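PDB 6GZU: conserved membrane protein from Chlamydia abortus, which is a secreted effector of the CE clan that probably combines deubiquitinating and acetyltransferase activities and is linked to Golgi fragmentation. Local coordinates for residues L137-L142 and D213-N218. Numbering follows the deposited sequence.
Sequences LVIVNL and DKYLDN
Y215 reaches from its helix to the strand, where I139 covers one face of the ring and N141 meets the hydroxyl. The I139 methyl CD1 stands 3.9 Å from the centroid of the Y215 ring, which meets the geometry of a CH-pi contact over the face. The second branch of the same isoleucine reaches further along the ring, with I139 CG2 3.9 Å from Y215 CE1. Both branches therefore touch the phenol, and the two side chains run past each other in opposite directions.

At the polar end, N141 ND2 donates to Y215 OH over 2.9 Å with an N-H...O angle of 157°. The hydroxyl lies close to the amide plane, although amide and ring planes are 72° apart. With CG anti to the backbone N (chi1 173°), Y215 spans the gap to the strand, whose nearest CA, that of I139, is 9.7 Å from the CA of Y215.

Two further bonds position this buried polar group: the hydroxyl is also hydrogen-bonded to OE2 of E146, its strongest polar partner, on strand 146-150, and N141 OD1 takes the backbone N-H of R144, which helps fix the amide's rotation. Within the Ulp1-type catalytic domain, the contact packs the C-terminal end of helix 204-217 against strand 134-141, which runs between strands 100-107 and 146-150; F211 and L212 of the helix and I100 of strand 100-107 also touch I139.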
loop_
_atom_site.group_PDB
_atom_site.type_symbol
_atom_site.label_atom_id
_atom_site.label_comp_id
_atom_site.label_asym_id
_atom_site.label_seq_id
_atom_site.Cartn_x
_atom_site.Cartn_y
_atom_site.Cartn_z
ATOM N N LEU A 137 -2.737 -5.103 -0.182
ATOM C CA LEU A 137 -1.594 -4.171 -0.255
ATOM C C LEU A 137 -1.060 -4.160 -1.682
ATOM O O LEU A 137 -0.827 -5.225 -2.262
ATOM C CB LEU A 137 -0.489 -4.651 0.696
ATOM C CG LEU A 137 0.769 -3.772 0.752
ATOM C CD1 LEU A 137 0.412 -2.421 1.388
ATOM C CD2 LEU A 137 1.904 -4.480 1.515
ATOM N N VAL A 138 -0.787 -2.975 -2.229
ATOM C CA VAL A 138 -0.127 -2.855 -3.550
ATOM C C VAL A 138 1.203 -2.180 -3.257
ATOM O O VAL A 138 1.269 -1.083 -2.665
ATOM C CB VAL A 138 -0.964 -1.991 -4.514
ATOM C CG1 VAL A 138 -0.166 -1.655 -5.802
ATOM C CG2 VAL A 138 -2.265 -2.705 -4.878
ATOM N N ILE A 139 2.297 -2.819 -3.659
ATOM C CA ILE A 139 3.613 -2.233 -3.502
ATOM C C ILE A 139 4.173 -1.896 -4.893
ATOM O O ILE A 139 4.206 -2.756 -5.794
ATOM C CB ILE A 139 4.597 -3.235 -2.841
ATOM C CG1 ILE A 139 4.078 -3.719 -1.484
ATOM C CG2 ILE A 139 6.024 -2.564 -2.729
ATOM C CD1 ILE A 139 4.866 -4.894 -0.916
ATOM N N VAL A 140 4.663 -0.674 -5.076
ATOM C CA VAL A 140 5.410 -0.293 -6.278
ATOM C C VAL A 140 6.860 -0.210 -5.855
ATOM O O VAL A 140 7.215 0.553 -4.939
ATOM C CB VAL A 140 4.906 1.047 -6.853
ATOM C CG1 VAL A 140 5.840 1.540 -7.972
ATOM C CG2 VAL A 140 3.471 0.875 -7.352
ATOM N N ASN A 141 7.710 -1.005 -6.506
ATOM C CA ASN A 141 9.142 -1.016 -6.212
ATOM C C ASN A 141 9.859 -0.515 -7.450
ATOM O O ASN A 141 9.911 -1.210 -8.488
ATOM C CB ASN A 141 9.618 -2.419 -5.791
ATOM C CG ASN A 141 11.052 -2.456 -5.334
ATOM O OD1 ASN A 141 11.919 -1.783 -5.900
ATOM N ND2 ASN A 141 11.337 -3.266 -4.321
ATOM N N LEU A 142 10.366 0.714 -7.388
ATOM C CA LEU A 142 10.976 1.303 -8.576
ATOM C C LEU A 142 12.314 0.639 -8.930
ATOM O O LEU A 142 12.705 0.582 -10.117
ATOM C CB LEU A 142 11.197 2.824 -8.371
ATOM C CG LEU A 142 9.952 3.704 -8.090
ATOM C CD1 LEU A 142 10.383 5.141 -7.854
ATOM C CD2 LEU A 142 8.961 3.628 -9.267
ATOM N N ASP A 213 6.558 -5.842 6.244
ATOM C CA ASP A 213 7.681 -5.950 7.172
ATOM C C ASP A 213 8.766 -6.881 6.616
ATOM O O ASP A 213 9.938 -6.518 6.507
ATOM C CB ASP A 213 7.138 -6.483 8.489
ATOM C CG ASP A 213 7.947 -6.070 9.647
ATOM O OD1 ASP A 213 9.149 -6.398 9.680
ATOM O OD2 ASP A 213 7.381 -5.431 10.552
ATOM N N LYS A 214 8.361 -8.077 6.215
ATOM C CA LYS A 214 9.303 -9.044 5.702
ATOM C C LYS A 214 9.788 -8.726 4.303
ATOM O O LYS A 214 10.947 -8.962 3.992
ATOM C CB LYS A 214 8.627 -10.409 5.712
ATOM C CG LYS A 214 8.059 -10.793 7.060
ATOM C CD LYS A 214 8.962 -11.715 7.759
ATOM C CE LYS A 214 8.318 -12.122 9.068
ATOM N NZ LYS A 214 9.279 -12.590 10.085
ATOM N N TYR A 215 8.896 -8.219 3.461
ATOM C CA TYR A 215 9.249 -7.834 2.083
ATOM C C TYR A 215 10.363 -6.814 2.079
ATOM O O TYR A 215 11.242 -6.867 1.203
ATOM C CB TYR A 215 8.015 -7.286 1.336
ATOM C CG TYR A 215 8.286 -6.710 -0.026
ATOM C CD1 TYR A 215 8.640 -5.379 -0.170
ATOM C CD2 TYR A 215 8.158 -7.487 -1.182
ATOM C CE1 TYR A 215 8.891 -4.838 -1.422
ATOM C CE2 TYR A 215 8.432 -6.951 -2.427
ATOM C CZ TYR A 215 8.806 -5.627 -2.539
ATOM O OH TYR A 215 9.055 -5.050 -3.770
ATOM N N LEU A 216 10.312 -5.854 3.002
ATOM C CA LEU A 216 11.304 -4.778 2.993
ATOM C C LEU A 216 12.705 -5.286 3.390
ATOM O O LEU A 216 13.728 -4.657 3.058
ATOM C CB LEU A 216 10.856 -3.606 3.914
ATOM C CG LEU A 216 9.659 -2.805 3.345
ATOM C CD1 LEU A 216 9.132 -1.838 4.392
ATOM C CD2 LEU A 216 10.057 -2.017 2.063
ATOM N N ASP A 217 12.763 -6.407 4.118
ATOM C CA ASP A 217 14.050 -7.060 4.390
ATOM C C ASP A 217 14.482 -8.036 3.295
ATOM O O ASP A 217 15.665 -8.285 3.109
ATOM C CB ASP A 217 14.032 -7.769 5.747
ATOM C CG ASP A 217 14.078 -6.778 6.917
ATOM O OD1 ASP A 217 14.642 -5.676 6.761
ATOM O OD2 ASP A 217 13.542 -7.095 7.979
ATOM N N ASN A 218 13.510 -8.561 2.570
ATOM C CA ASN A 218 13.769 -9.526 1.491
ATOM C C ASN A 218 12.628 -9.481 0.488
ATOM O O ASN A 218 11.570 -10.028 0.733
ATOM C CB ASN A 218 13.873 -10.942 2.075
ATOM C CG ASN A 218 13.943 -12.014 1.002
ATOM O OD1 ASN A 218 14.176 -11.739 -0.190
ATOM N ND2 ASN A 218 13.728 -13.261 1.427
#